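Local coordinates for molybdate binding protein II (Clostridium pasteurianum, PDB 1GUT) that binds molybdate as a small hexameric molbindin that acquires its oxyanion ligand passively, at the interface of chains A and B. Sequence-based numbering; all coordinates share one arbitrary frame. Chains: chain A/B, Molybdate binding protein II.

The interface of chains A and B. Residues chain A 3, 8, 25, 27, 37, 39, 47, 55-56, 58; chain B 65-68.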
# COMPACT_ATOMS: atom_id res chain seq x y z
N ILE A 3 16.05 -4.07 12.88
CA ILE A 3 14.86 -4.84 12.53
C ILE A 3 15.19 -5.90 11.50
O ILE A 3 16.25 -5.86 10.89
CB ILE A 3 13.71 -3.94 12.04
CG1 ILE A 3 14.08 -3.28 10.71
CG2 ILE A 3 13.35 -2.90 13.10
CD1 ILE A 3 12.91 -2.53 10.09
N GLN A 8 15.82 -2.76 3.38
CA GLN A 8 16.39 -1.71 4.22
C GLN A 8 17.47 -1.04 3.41
O GLN A 8 18.47 -1.68 3.01
CB GLN A 8 17.01 -2.33 5.48
CG GLN A 8 15.97 -3.00 6.38
CD GLN A 8 16.54 -3.41 7.73
OE1 GLN A 8 17.23 -2.62 8.41
NE2 GLN A 8 16.24 -4.63 8.14
N VAL A 25 10.30 13.24 2.85
CA VAL A 25 11.70 13.05 3.20
C VAL A 25 12.41 12.44 1.99
O VAL A 25 11.95 11.42 1.45
CB VAL A 25 11.80 12.04 4.39
CG1 VAL A 25 13.26 11.91 4.89
CG2 VAL A 25 10.88 12.46 5.53
N LEU A 27 16.00 10.78 0.72
CA LEU A 27 17.24 10.20 1.17
C LEU A 27 18.13 9.85 -0.00
O LEU A 27 17.67 9.30 -1.00
CB LEU A 27 16.98 8.87 1.89
CG LEU A 27 16.08 8.72 3.09
CD1 LEU A 27 16.21 7.27 3.59
CD2 LEU A 27 16.54 9.68 4.16
N SER A 37 10.13 9.46 0.56
CA SER A 37 9.18 8.90 1.51
C SER A 37 8.19 9.95 1.94
O SER A 37 8.57 11.10 2.17
CB SER A 37 9.95 8.48 2.76
OG SER A 37 9.10 8.09 3.83
N ILE A 39 5.70 10.46 5.02
CA ILE A 39 5.32 9.95 6.33
C ILE A 39 4.53 11.00 7.08
O ILE A 39 4.34 12.11 6.59
CB ILE A 39 6.57 9.54 7.17
CG1 ILE A 39 7.51 10.73 7.32
CG2 ILE A 39 7.29 8.36 6.54
CD1 ILE A 39 8.73 10.48 8.23
N LEU A 47 10.72 11.08 15.53
CA LEU A 47 11.98 10.46 15.14
C LEU A 47 13.10 11.49 15.00
O LEU A 47 14.24 11.12 14.83
CB LEU A 47 11.86 9.66 13.83
CG LEU A 47 10.91 8.46 13.76
CD1 LEU A 47 10.99 7.80 12.39
CD2 LEU A 47 11.19 7.44 14.86
N LEU A 55 19.57 7.82 8.02
CA LEU A 55 18.37 7.03 8.33
C LEU A 55 18.24 5.87 7.37
O LEU A 55 18.99 5.77 6.43
CB LEU A 55 17.11 7.92 8.23
CG LEU A 55 17.09 9.12 9.18
CD1 LEU A 55 15.97 10.07 8.82
CD2 LEU A 55 16.98 8.63 10.63
N THR A 56 17.24 5.01 7.59
CA THR A 56 17.05 3.86 6.73
C THR A 56 15.64 3.82 6.17
O THR A 56 14.67 3.96 6.93
CB THR A 56 17.31 2.59 7.56
OG1 THR A 56 18.66 2.61 8.06
CG2 THR A 56 17.22 1.32 6.70
N VAL A 58 12.56 1.75 4.59
CA VAL A 58 12.07 0.36 4.68
C VAL A 58 10.81 0.23 3.84
O VAL A 58 9.92 1.09 3.90
CB VAL A 58 11.77 -0.01 6.17
CG1 VAL A 58 11.23 -1.44 6.25
CG2 VAL A 58 13.02 0.11 7.06
N MET B 65 8.75 3.58 4.58
CA MET B 65 8.83 3.90 6.00
C MET B 65 10.24 4.35 6.31
O MET B 65 11.17 4.03 5.57
CB MET B 65 8.49 2.68 6.85
CG MET B 65 7.04 2.30 6.75
SD MET B 65 6.74 0.64 7.35
CE MET B 65 7.52 -0.36 6.04
N ILE B 66 10.41 5.10 7.40
CA ILE B 66 11.73 5.56 7.80
C ILE B 66 12.06 4.93 9.14
O ILE B 66 11.22 4.91 10.06
CB ILE B 66 11.73 7.10 7.94
CG1 ILE B 66 11.53 7.78 6.58
CG2 ILE B 66 13.01 7.57 8.62
CD1 ILE B 66 12.68 7.58 5.54
N LEU B 67 13.25 4.37 9.23
CA LEU B 67 13.75 3.76 10.46
C LEU B 67 14.91 4.62 10.95
O LEU B 67 15.87 4.88 10.21
CB LEU B 67 14.23 2.35 10.15
CG LEU B 67 15.01 1.65 11.25
CD1 LEU B 67 14.10 1.34 12.42
CD2 LEU B 67 15.60 0.37 10.65
N ALA B 68 14.81 5.07 12.20
CA ALA B 68 15.84 5.94 12.76
C ALA B 68 16.79 5.18 13.68
O ALA B 68 16.62 3.99 13.93
CB ALA B 68 15.19 7.11 13.50
OXT ALA B 68 17.78 5.76 14.17
O HOH W 1 18.53 4.04 10.72
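The C-terminal strand of chain B, residues 65-67, swaps over and lies antiparallel against strand 54-58 of chain A, extending the partner's sheet; a two-fold axis repeats the exchange with the chains reversed. Two pairs of backbone bonds join the strands. B:Leu67 N gives a hydrogen bond of 2.7 Å to A:Thr56 O, nearly straight and in the carbonyl plane, and A:Thr56 N returns one to B:Leu67 O. A:Val58 and B:Met65 form the second pair, in which A:Val58 N sits above the plane of the B:Met65 carbonyl.

B:Ile66 turns its side chain into the hydrophobic interior of chain A. At CB it branches: CG2, anti to the backbone N, lies 3.9 Å from A:Leu55 CD1, the two side chains crossing at about a right angle. CG1, beside the backbone N (chi1 -67°), runs past the hydroxyl of A:Ser37, 3.7 Å from OG. The chain then bends (chi2 -66°), so that CD1 meets A:Leu27 CD1 tip to tip at 4.0 Å and also rests on A:Ser37 CB.

B:Leu67 points to the opposite face. Its CG is anti to the backbone N (chi1 169°); CB packs against A:Val58 CG2, and CD2 meets A:Ile3 tip to tip, 4.0 Å from CG1. The N-terminal segment carrying A:Ile3 is tied down by A:Gln8, whose NE2 donates to A:Ile3 O. Beyond the strand, B:Ala68 CA rests 3.6 Å from A:Leu55 CD2. At this end a water bridges the chains, 3.0 Å from the A:Thr56 hydroxyl OG1 and 2.8 Å from B:Leu67 O, the carbonyl oxygen that also accepts from A:Thr56 N.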